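Local coordinates for fatty acid-binding protein homolog (PDB 6I8X), which binds fatty acids inside a beta-barrel and may sequester potentially toxic fatty acids or help maintain the impermeable lipid layer of the eggshell, at residues F17-D22 with T142-K147; E82-E87 with H94-D99; D118-E123 with M135-V140. One frame throughout, in Å; residues are numbered along the deposited sequence.

Interaction 1. Residues F17-D22 with T142-K147. With VCA (vaccenic acid), chain C.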
loop_
_atom_site.group_PDB
_atom_site.type_symbol
_atom_site.label_atom_id
_atom_site.label_comp_id
_atom_site.label_asym_id
_atom_site.label_seq_id
_atom_site.Cartn_x
_atom_site.Cartn_y
_atom_site.Cartn_z
ATOM N N PHE A 17 -11.029 1.222 -3.051
ATOM C CA PHE A 17 -10.652 0.216 -4.041
ATOM C C PHE A 17 -10.757 -1.174 -3.423
ATOM O O PHE A 17 -10.154 -1.455 -2.391
ATOM C CB PHE A 17 -9.221 0.504 -4.559
ATOM C CG PHE A 17 -9.008 1.870 -5.187
ATOM C CD1 PHE A 17 -9.164 2.056 -6.559
ATOM C CD2 PHE A 17 -8.569 2.950 -4.420
ATOM C CE1 PHE A 17 -8.878 3.289 -7.152
ATOM C CE2 PHE A 17 -8.318 4.194 -5.013
ATOM C CZ PHE A 17 -8.483 4.353 -6.370
ATOM N N LYS A 18 -11.543 -2.029 -4.039
ATOM C CA LYS A 18 -11.765 -3.390 -3.541
ATOM C C LYS A 18 -10.969 -4.435 -4.342
ATOM O O LYS A 18 -11.132 -4.532 -5.556
ATOM C CB LYS A 18 -13.290 -3.717 -3.533
ATOM C CG LYS A 18 -13.626 -5.116 -3.008
ATOM C CD LYS A 18 -15.091 -5.506 -3.234
ATOM C CE LYS A 18 -15.375 -6.112 -4.608
ATOM N NZ LYS A 18 -14.763 -7.471 -4.799
ATOM N N LEU A 19 -10.176 -5.270 -3.640
ATOM C CA LEU A 19 -9.431 -6.388 -4.245
ATOM C C LEU A 19 -10.395 -7.361 -4.964
ATOM O O LEU A 19 -11.313 -7.925 -4.348
ATOM C CB LEU A 19 -8.595 -7.125 -3.183
ATOM C CG LEU A 19 -7.879 -8.417 -3.665
ATOM C CD1 LEU A 19 -6.715 -8.097 -4.656
ATOM C CD2 LEU A 19 -7.402 -9.223 -2.496
ATOM N N GLU A 20 -10.149 -7.552 -6.274
ATOM C CA GLU A 20 -10.948 -8.375 -7.175
ATOM C C GLU A 20 -10.209 -9.631 -7.663
ATOM O O GLU A 20 -10.811 -10.686 -7.769
ATOM C CB GLU A 20 -11.363 -7.515 -8.382
ATOM C CG GLU A 20 -12.872 -7.429 -8.552
ATOM C CD GLU A 20 -13.403 -6.898 -9.868
ATOM O OE1 GLU A 20 -12.723 -7.049 -10.911
ATOM O OE2 GLU A 20 -14.545 -6.385 -9.859
ATOM N N ARG A 21 -8.927 -9.501 -8.010
ATOM C CA ARG A 21 -8.086 -10.569 -8.551
ATOM C C ARG A 21 -6.620 -10.178 -8.490
ATOM O O ARG A 21 -6.299 -9.025 -8.297
ATOM C CB ARG A 21 -8.484 -10.919 -10.020
ATOM C CG ARG A 21 -8.288 -9.798 -11.031
ATOM C CD ARG A 21 -8.541 -10.276 -12.447
ATOM N NE ARG A 21 -8.241 -9.238 -13.443
ATOM C CZ ARG A 21 -7.094 -9.134 -14.114
ATOM N NH1 ARG A 21 -6.111 -10.004 -13.906
ATOM N NH2 ARG A 21 -6.922 -8.159 -14.998
ATOM N N ASP A 22 -5.744 -11.134 -8.689
ATOM C CA ASP A 22 -4.308 -10.943 -8.699
ATOM C C ASP A 22 -3.679 -11.949 -9.646
ATOM O O ASP A 22 -4.379 -12.793 -10.200
ATOM C CB ASP A 22 -3.739 -11.057 -7.273
ATOM C CG ASP A 22 -4.135 -12.301 -6.498
ATOM O OD1 ASP A 22 -4.443 -13.328 -7.131
ATOM O OD2 ASP A 22 -4.060 -12.272 -5.269
ATOM N N THR A 142 4.402 -9.867 -8.874
ATOM C CA THR A 142 2.959 -10.051 -8.695
ATOM C C THR A 142 2.210 -8.720 -8.899
ATOM O O THR A 142 2.767 -7.661 -8.630
ATOM C CB THR A 142 2.640 -10.729 -7.335
ATOM O OG1 THR A 142 1.242 -11.011 -7.289
ATOM C CG2 THR A 142 3.021 -9.863 -6.112
ATOM N N SER A 143 0.970 -8.793 -9.405
ATOM C CA SER A 143 0.066 -7.653 -9.611
ATOM C C SER A 143 -1.258 -8.012 -8.948
ATOM O O SER A 143 -1.727 -9.129 -9.115
ATOM C CB SER A 143 -0.163 -7.395 -11.099
ATOM O OG SER A 143 0.999 -6.792 -11.625
ATOM N N ARG A 144 -1.830 -7.089 -8.173
ATOM C CA ARG A 144 -3.101 -7.268 -7.451
ATOM C C ARG A 144 -3.983 -6.152 -7.969
ATOM O O ARG A 144 -3.547 -4.994 -8.004
ATOM C CB ARG A 144 -2.888 -7.128 -5.915
ATOM C CG ARG A 144 -1.856 -8.087 -5.299
ATOM C CD ARG A 144 -2.521 -9.276 -4.616
ATOM N NE ARG A 144 -2.886 -8.962 -3.247
ATOM C CZ ARG A 144 -3.738 -9.654 -2.502
ATOM N NH1 ARG A 144 -4.329 -10.740 -2.989
ATOM N NH2 ARG A 144 -3.984 -9.285 -1.259
ATOM N N TYR A 145 -5.207 -6.505 -8.399
ATOM C CA TYR A 145 -6.192 -5.626 -9.037
ATOM C C TYR A 145 -7.330 -5.249 -8.088
ATOM O O TYR A 145 -8.065 -6.115 -7.642
ATOM C CB TYR A 145 -6.700 -6.262 -10.369
ATOM C CG TYR A 145 -5.563 -6.529 -11.342
ATOM C CD1 TYR A 145 -4.792 -7.686 -11.246
ATOM C CD2 TYR A 145 -5.204 -5.587 -12.300
ATOM C CE1 TYR A 145 -3.705 -7.903 -12.086
ATOM C CE2 TYR A 145 -4.131 -5.805 -13.161
ATOM C CZ TYR A 145 -3.383 -6.962 -13.049
ATOM O OH TYR A 145 -2.326 -7.188 -13.897
ATOM N N TYR A 146 -7.466 -3.938 -7.805
ATOM C CA TYR A 146 -8.474 -3.332 -6.906
ATOM C C TYR A 146 -9.392 -2.448 -7.717
ATOM O O TYR A 146 -8.959 -1.470 -8.346
ATOM C CB TYR A 146 -7.798 -2.469 -5.815
ATOM C CG TYR A 146 -6.896 -3.228 -4.876
ATOM C CD1 TYR A 146 -5.606 -3.596 -5.261
ATOM C CD2 TYR A 146 -7.299 -3.517 -3.574
ATOM C CE1 TYR A 146 -4.768 -4.300 -4.397
ATOM C CE2 TYR A 146 -6.454 -4.182 -2.687
ATOM C CZ TYR A 146 -5.199 -4.596 -3.114
ATOM O OH TYR A 146 -4.360 -5.268 -2.267
ATOM N N LYS A 147 -10.647 -2.829 -7.742
ATOM C CA LYS A 147 -11.699 -2.167 -8.493
ATOM C C LYS A 147 -12.140 -0.933 -7.733
ATOM O O LYS A 147 -12.469 -1.032 -6.554
ATOM C CB LYS A 147 -12.864 -3.161 -8.718
ATOM C CG LYS A 147 -14.047 -2.644 -9.519
ATOM C CD LYS A 147 -13.898 -2.884 -11.011
ATOM C CE LYS A 147 -15.181 -2.666 -11.782
ATOM N NZ LYS A 147 -15.430 -1.230 -12.032
HETATM O O2 VCA C . -1.578 -4.706 1.109
HETATM C C1 VCA C . -2.319 -5.762 0.861
HETATM O O1 VCA C . -3.293 -5.731 0.148
HETATM C C2 VCA C . -1.848 -7.022 1.532
HETATM C C3 VCA C . -2.954 -7.939 2.047
HETATM C C4 VCA C . -2.435 -8.981 3.024
HETATM C C5 VCA C . -3.447 -10.017 3.465
HETATM C C6 VCA C . -4.246 -9.615 4.689
HETATM C C7 VCA C . -5.380 -10.575 4.988
HETATM C C8 VCA C . -5.031 -11.854 5.732
HETATM C C9 VCA C . -4.946 -11.700 7.238
HETATM C C10 VCA C . -4.466 -12.974 7.940
HETATM C C11 VCA C . -3.717 -12.714 9.212
HETATM C C12 VCA C . -2.511 -12.182 9.306
HETATM C C13 VCA C . -1.654 -11.723 8.161
HETATM C C14 VCA C . -0.217 -11.389 8.564
HETATM C C15 VCA C . 0.701 -11.079 7.391
HETATM C C16 VCA C . 0.272 -9.913 6.510
HETATM C C17 VCA C . 1.262 -9.594 5.405
HETATM C C18 VCA C . 1.023 -8.256 4.757
#

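Interaction 2. Residues E82-E87 with H94-D99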
loop_
_atom_site.group_PDB
_atom_site.type_symbol
_atom_site.label_atom_id
_atom_site.label_comp_id
_atom_site.label_asym_id
_atom_site.label_seq_id
_atom_site.Cartn_x
_atom_site.Cartn_y
_atom_site.Cartn_z
ATOM N N GLU A 82 7.423 11.822 3.284
ATOM C CA GLU A 82 7.683 11.944 4.724
ATOM C C GLU A 82 7.440 10.619 5.471
ATOM O O GLU A 82 6.307 10.138 5.582
ATOM C CB GLU A 82 6.866 13.099 5.312
ATOM C CG GLU A 82 7.144 13.367 6.780
ATOM C CD GLU A 82 6.053 14.174 7.442
ATOM O OE1 GLU A 82 6.113 15.419 7.369
ATOM O OE2 GLU A 82 5.125 13.561 8.017
ATOM N N GLU A 83 8.526 10.032 5.979
ATOM C CA GLU A 83 8.524 8.771 6.723
ATOM C C GLU A 83 7.799 8.919 8.065
ATOM O O GLU A 83 7.971 9.927 8.753
ATOM C CB GLU A 83 9.977 8.300 6.948
ATOM C CG GLU A 83 10.092 6.900 7.529
ATOM C CD GLU A 83 11.510 6.413 7.767
ATOM O OE1 GLU A 83 12.125 6.838 8.770
ATOM O OE2 GLU A 83 11.987 5.566 6.978
ATOM N N PHE A 84 7.014 7.903 8.435
ATOM C CA PHE A 84 6.296 7.808 9.708
ATOM C C PHE A 84 6.420 6.369 10.224
ATOM O O PHE A 84 6.766 5.457 9.466
ATOM C CB PHE A 84 4.803 8.194 9.546
ATOM C CG PHE A 84 3.952 7.347 8.611
ATOM C CD1 PHE A 84 3.872 7.647 7.258
ATOM C CD2 PHE A 84 3.175 6.302 9.105
ATOM C CE1 PHE A 84 3.059 6.902 6.406
ATOM C CE2 PHE A 84 2.353 5.560 8.261
ATOM C CZ PHE A 84 2.290 5.867 6.916
ATOM N N GLN A 85 6.156 6.170 11.509
ATOM C CA GLN A 85 6.172 4.848 12.114
ATOM C C GLN A 85 4.747 4.477 12.529
ATOM O O GLN A 85 4.051 5.303 13.123
ATOM C CB GLN A 85 7.129 4.783 13.316
ATOM C CG GLN A 85 7.368 3.337 13.753
ATOM C CD GLN A 85 8.284 3.199 14.937
ATOM O OE1 GLN A 85 9.462 3.589 14.905
ATOM N NE2 GLN A 85 7.780 2.550 15.972
ATOM N N ASP A 86 4.313 3.249 12.198
ATOM C CA ASP A 86 2.981 2.744 12.540
ATOM C C ASP A 86 2.896 1.224 12.476
ATOM O O ASP A 86 3.808 0.556 11.980
ATOM C CB ASP A 86 1.903 3.360 11.630
ATOM C CG ASP A 86 0.535 3.467 12.261
ATOM O OD1 ASP A 86 0.391 3.083 13.444
ATOM O OD2 ASP A 86 -0.395 3.920 11.575
ATOM N N GLU A 87 1.788 0.678 12.990
ATOM C CA GLU A 87 1.535 -0.741 12.964
ATOM C C GLU A 87 1.102 -1.133 11.546
ATOM O O GLU A 87 0.258 -0.459 10.928
ATOM C CB GLU A 87 0.474 -1.121 14.011
ATOM C CG GLU A 87 0.257 -2.621 14.120
ATOM C CD GLU A 87 -0.673 -3.090 15.221
ATOM O OE1 GLU A 87 -1.805 -2.565 15.316
ATOM O OE2 GLU A 87 -0.302 -4.051 15.932
ATOM N N HIS A 94 6.372 -0.667 11.649
ATOM C CA HIS A 94 7.136 -0.483 10.417
ATOM C C HIS A 94 7.354 0.995 10.233
ATOM O O HIS A 94 6.526 1.789 10.669
ATOM C CB HIS A 94 6.328 -0.962 9.162
ATOM C CG HIS A 94 6.228 -2.443 8.942
ATOM N ND1 HIS A 94 5.801 -2.955 7.726
ATOM C CD2 HIS A 94 6.456 -3.479 9.790
ATOM C CE1 HIS A 94 5.792 -4.273 7.868
ATOM N NE2 HIS A 94 6.196 -4.637 9.083
ATOM N N LYS A 95 8.420 1.357 9.522
ATOM C CA LYS A 95 8.677 2.703 9.072
ATOM C C LYS A 95 8.100 2.725 7.645
ATOM O O LYS A 95 8.438 1.875 6.813
ATOM C CB LYS A 95 10.181 3.043 9.120
ATOM C CG LYS A 95 10.646 3.359 10.547
ATOM C CD LYS A 95 12.042 3.948 10.590
ATOM C CE LYS A 95 12.518 4.238 12.001
ATOM N NZ LYS A 95 11.673 5.251 12.700
ATOM N N ILE A 96 7.118 3.608 7.412
ATOM C CA ILE A 96 6.435 3.703 6.122
ATOM C C ILE A 96 6.643 5.066 5.478
ATOM O O ILE A 96 6.585 6.081 6.152
ATOM C CB ILE A 96 4.916 3.368 6.248
ATOM C CG1 ILE A 96 4.683 2.021 7.035
ATOM C CG2 ILE A 96 4.215 3.398 4.856
ATOM C CD1 ILE A 96 3.252 1.800 7.620
ATOM N N THR A 97 6.796 5.076 4.153
ATOM C CA THR A 97 6.853 6.288 3.372
ATOM C C THR A 97 6.048 6.088 2.106
ATOM O O THR A 97 6.377 5.206 1.319
ATOM C CB THR A 97 8.309 6.689 2.994
ATOM O OG1 THR A 97 9.184 6.560 4.116
ATOM C CG2 THR A 97 8.382 8.085 2.396
ATOM N N PHE A 98 5.054 6.968 1.863
ATOM C CA PHE A 98 4.364 7.015 0.580
ATOM C C PHE A 98 5.079 8.096 -0.201
ATOM O O PHE A 98 5.511 9.095 0.379
ATOM C CB PHE A 98 2.897 7.394 0.728
ATOM C CG PHE A 98 2.048 6.325 1.366
ATOM C CD1 PHE A 98 1.422 5.356 0.589
ATOM C CD2 PHE A 98 1.836 6.312 2.738
ATOM C CE1 PHE A 98 0.607 4.390 1.180
ATOM C CE2 PHE A 98 1.007 5.342 3.327
ATOM C CZ PHE A 98 0.400 4.393 2.544
ATOM N N ASP A 99 5.234 7.898 -1.510
ATOM C CA ASP A 99 5.894 8.860 -2.381
ATOM C C ASP A 99 5.416 8.694 -3.806
ATOM O O ASP A 99 4.782 7.698 -4.130
ATOM C CB ASP A 99 7.418 8.703 -2.292
ATOM C CG ASP A 99 8.219 9.996 -2.451
ATOM O OD1 ASP A 99 7.625 11.031 -2.893
ATOM O OD2 ASP A 99 9.436 9.968 -2.180
HETATM O O HOH W 1 4.562 8.932 3.860
HETATM O O HOH W 2 10.308 3.911 5.145
#

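Interaction 3. Residues D118-E123 with M135-V140. With EDO (1,2-ethanediol), chain H.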
loop_
_atom_site.group_PDB
_atom_site.type_symbol
_atom_site.label_atom_id
_atom_site.label_comp_id
_atom_site.label_asym_id
_atom_site.label_seq_id
_atom_site.Cartn_x
_atom_site.Cartn_y
_atom_site.Cartn_z
ATOM N N ASP A 118 15.054 -5.592 6.418
ATOM C CA ASP A 118 13.851 -5.931 5.668
ATOM C C ASP A 118 13.172 -4.647 5.111
ATOM O O ASP A 118 12.374 -4.006 5.802
ATOM C CB ASP A 118 12.897 -6.775 6.528
ATOM C CG ASP A 118 11.928 -7.619 5.719
ATOM O OD1 ASP A 118 11.709 -7.299 4.527
ATOM O OD2 ASP A 118 11.381 -8.595 6.278
ATOM N N VAL A 119 13.544 -4.274 3.870
ATOM C CA VAL A 119 13.068 -3.093 3.142
ATOM C C VAL A 119 12.326 -3.557 1.893
ATOM O O VAL A 119 12.889 -4.299 1.084
ATOM C CB VAL A 119 14.224 -2.119 2.770
ATOM C CG1 VAL A 119 13.723 -0.938 1.933
ATOM C CG2 VAL A 119 14.954 -1.619 4.013
ATOM N N GLU A 120 11.077 -3.096 1.722
ATOM C CA GLU A 120 10.273 -3.446 0.564
ATOM C C GLU A 120 9.381 -2.297 0.081
ATOM O O GLU A 120 8.676 -1.681 0.884
ATOM C CB GLU A 120 9.447 -4.716 0.826
ATOM C CG GLU A 120 8.556 -5.058 -0.355
ATOM C CD GLU A 120 8.015 -6.462 -0.446
ATOM O OE1 GLU A 120 7.572 -6.996 0.592
ATOM O OE2 GLU A 120 7.951 -6.991 -1.579
ATOM N N THR A 121 9.387 -2.058 -1.246
ATOM C CA THR A 121 8.568 -1.053 -1.914
ATOM C C THR A 121 7.422 -1.678 -2.734
ATOM O O THR A 121 7.654 -2.604 -3.529
ATOM C CB THR A 121 9.457 -0.117 -2.755
ATOM O OG1 THR A 121 10.472 0.434 -1.911
ATOM C CG2 THR A 121 8.664 1.030 -3.412
ATOM N N TYR A 122 6.196 -1.143 -2.555
ATOM C CA TYR A 122 4.996 -1.521 -3.330
ATOM C C TYR A 122 4.659 -0.359 -4.258
ATOM O O TYR A 122 4.762 0.797 -3.864
ATOM C CB TYR A 122 3.784 -1.834 -2.440
ATOM C CG TYR A 122 4.086 -2.791 -1.315
ATOM C CD1 TYR A 122 4.502 -4.093 -1.573
ATOM C CD2 TYR A 122 4.008 -2.382 0.012
ATOM C CE1 TYR A 122 4.782 -4.983 -0.536
ATOM C CE2 TYR A 122 4.325 -3.252 1.058
ATOM C CZ TYR A 122 4.698 -4.557 0.780
ATOM O OH TYR A 122 4.975 -5.428 1.807
ATOM N N GLU A 123 4.241 -0.669 -5.478
ATOM C CA GLU A 123 3.922 0.314 -6.501
ATOM C C GLU A 123 2.435 0.260 -6.863
ATOM O O GLU A 123 1.892 -0.824 -7.046
ATOM C CB GLU A 123 4.806 0.016 -7.710
ATOM C CG GLU A 123 4.585 0.874 -8.939
ATOM C CD GLU A 123 5.358 0.407 -10.160
ATOM O OE1 GLU A 123 6.486 -0.116 -9.999
ATOM O OE2 GLU A 123 4.828 0.563 -11.284
ATOM N N MET A 135 4.343 -5.746 -6.802
ATOM C CA MET A 135 5.366 -6.125 -5.829
ATOM C C MET A 135 6.323 -7.098 -6.480
ATOM O O MET A 135 5.927 -7.854 -7.370
ATOM C CB MET A 135 4.732 -6.795 -4.600
ATOM C CG MET A 135 3.611 -6.020 -4.014
ATOM S SD MET A 135 2.131 -6.985 -3.861
ATOM C CE MET A 135 2.360 -7.658 -2.199
ATOM N N SER A 136 7.569 -7.110 -5.990
ATOM C CA SER A 136 8.644 -7.960 -6.471
ATOM C C SER A 136 9.558 -8.378 -5.330
ATOM O O SER A 136 9.970 -7.526 -4.531
ATOM C CB SER A 136 9.453 -7.226 -7.537
ATOM O OG SER A 136 10.125 -8.156 -8.363
ATOM N N TRP A 137 9.888 -9.688 -5.258
ATOM C CA TRP A 137 10.820 -10.215 -4.252
ATOM C C TRP A 137 11.653 -11.331 -4.835
ATOM O O TRP A 137 11.092 -12.279 -5.382
ATOM C CB TRP A 137 10.079 -10.689 -2.995
ATOM C CG TRP A 137 10.968 -10.837 -1.795
ATOM C CD1 TRP A 137 11.452 -11.999 -1.270
ATOM C CD2 TRP A 137 11.474 -9.781 -0.966
ATOM N NE1 TRP A 137 12.204 -11.736 -0.153
ATOM C CE2 TRP A 137 12.225 -10.384 0.067
ATOM C CE3 TRP A 137 11.326 -8.376 -0.967
ATOM C CZ2 TRP A 137 12.847 -9.633 1.079
ATOM C CZ3 TRP A 137 11.926 -7.636 0.044
ATOM C CH2 TRP A 137 12.682 -8.259 1.049
ATOM N N LYS A 138 13.004 -11.217 -4.754
ATOM C CA LYS A 138 13.952 -12.221 -5.282
ATOM C C LYS A 138 13.666 -12.606 -6.763
ATOM O O LYS A 138 13.752 -13.785 -7.125
ATOM C CB LYS A 138 13.965 -13.482 -4.391
ATOM C CG LYS A 138 14.397 -13.260 -2.953
ATOM C CD LYS A 138 14.190 -14.533 -2.141
ATOM C CE LYS A 138 14.844 -14.476 -0.782
ATOM N NZ LYS A 138 14.661 -15.751 -0.032
ATOM N N GLY A 139 13.299 -11.619 -7.583
ATOM C CA GLY A 139 12.967 -11.823 -8.993
ATOM C C GLY A 139 11.538 -12.281 -9.264
ATOM O O GLY A 139 11.150 -12.419 -10.432
ATOM N N VAL A 140 10.739 -12.529 -8.198
ATOM C CA VAL A 140 9.352 -12.986 -8.349
ATOM C C VAL A 140 8.373 -11.791 -8.256
ATOM O O VAL A 140 8.293 -11.161 -7.208
ATOM C CB VAL A 140 8.992 -14.160 -7.376
ATOM C CG1 VAL A 140 7.524 -14.540 -7.498
ATOM C CG2 VAL A 140 9.889 -15.384 -7.624
HETATM C C1 EDO H . 8.230 -3.650 -7.309
HETATM O O1 EDO H . 7.828 -2.361 -6.867
HETATM C C2 EDO H . 7.410 -4.075 -8.560
HETATM O O2 EDO H . 7.431 -3.028 -9.513
#

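Interaction 1. Residues F17-D22 with T142-K147
Leu19 and Tyr146 pair across the first and last strands of the barrel, and the close packing lies on their side of the sheet. Leu19 CB sits 3.7 Å from Tyr146 CE2, while its methyls spread over one face of the Arg144 guanidinium, CD2 being 3.5 Å from Arg144 NH1. Arg144, bent at chi2 (-100°) and chi3, runs beside Asp22, and NH1 reaches OD2 of Asp22 at 2.8 Å in a salt bridge that meets the anti side of the carboxylate, the two planes nearly coplanar.

The opposite face is looser and more exposed. There the Arg21 guanidinium lies flat on the Tyr145 ring, CZ 4.0 Å from the centroid, in a cation-pi stack; Arg21 NH1 also makes a salt bridge to Glu23. Glu20 runs alongside the Lys147 chain, but its OE1 is bonded to Tyr130.

Between the faces, Glu20 N donates to Tyr145 O and Tyr145 N donates to Arg21 O, both residues opposing one tyrosine: a classic beta bulge. Tyr146 OH comes within 2.7 Å of vaccenic acid O1, with Lys49 also bonded to the ligand. Asp22 would probably offset some of the positive charge that Arg144 brings to the pocket.

Interaction 2. Residues E82-E87 with H94-D99
Phe84 lays its ring against Ile96, and these two and Lys95 have more surface buried here than any other residue. Phe84 CG stands between its backbone N and carbonyl carbon (chi1 62°), and the ring beyond it meets Ile96. Ile96 CB sits over one face, 4.0 Å from the centroid and displaced toward the rim, in a CH-pi contact; its CG2 touches CZ and its CD1 touches CE2. At the ring's edge, Phe84 CZ meets Phe98 CE2 at 3.8 Å.

Phe84 and Ile96 also form a hydrogen-bonded antiparallel pair, each N donating to the other's O, as do Asp86 and His94.

On the other face Lys95 crosses Glu83 with its aliphatic part: Glu83 OE1 is 3.4 Å from Lys95 CD, whereas Lys95 NZ stays 4.3 Å from that oxygen, beyond salt-bridge range. A water bonds to Glu83 OE2 and Thr97 OG1. A second water donates to Glu82 O, at 2.7 Å, and accepts from Phe98 N.

Strand 93-100 continues the sheet through backbone bonds to strand 105-112, while Trp78 and His75 of strand 72-78 meet the Phe84 ring and Trp78 stacks on Phe98, bringing side chains of the sheet's two outermost strands together.

Interaction 3. Residues D118-E123 with M135-V140
Trp137 holds CG anti to its backbone N (chi1 -162°), and the indole beyond it reaches Val119 and Glu120; Met135 instead has CG anti to the carbonyl carbon (chi1 -51°), beside the Tyr122 ring. The indole contacts fall on atoms CE3, CZ3 and CH2 of the six-membered ring. Val119 O lies in the ring plane, 3.6 Å from Trp137 CZ3. Glu120 CB also approaches CZ3, and its OE2 stands obliquely at 3.7 Å from Trp137 CE3. Asp118 crosses the indole at about a right angle, with OD1 close to CH2.

Further along, Tyr122 presents its edge to Met135: CD1 is 3.2 Å from Met135 CG. Chi2 of Met135 (126°) sets SD 5.4 Å from the Tyr122 centroid in an oblique Met-aromatic contact, and CE then lies 4.0 Å from Tyr122 CE1.

No hydrogen bond joins the two segments. They belong to one hairpin, but the strand axes are 6.7 Å apart at their closest, and Glu120 and Trp137 have CA atoms 8.3 Å apart. A type I' turn runs from Trp137 to Val140.

Asp118 OD2 pairs with Lys112 and OD1 with Arg32, which also bridges to Glu120 and makes a cation-pi contact with Trp137; Tyr28 bonds to Glu120 OE2. Across the segments, contact rests largely on van der Waals meetings of the indole with Val119 O and the acid side chains, and of Tyr122 with Met135, and Arg32 probably offsets the carboxylate charge beside the indole.

How the interactions relate
All three contacts belong to one antiparallel sheet that wraps the fatty-acid cavity. Interaction 1 joins the first strand to the last; interaction 3 lies next door, and Thr142 N meets Met135 O at 2.9 Å, probably in a hydrogen bond, with centres about 17 Å apart. Interaction 2, across the chain's centre from interaction 1, lies about 22 Å from it between centres, and about 6 Å from interaction 3 between nearest atoms. His110 of strand 105-112 links interactions 2 and 3, meeting the rings of His94 and Tyr122. Interaction 1 supplies Arg144 and Tyr146 to the vaccenic acid pocket, while the side chains of Met135 and His94 are about 6 and 7 Å from vaccenic acid.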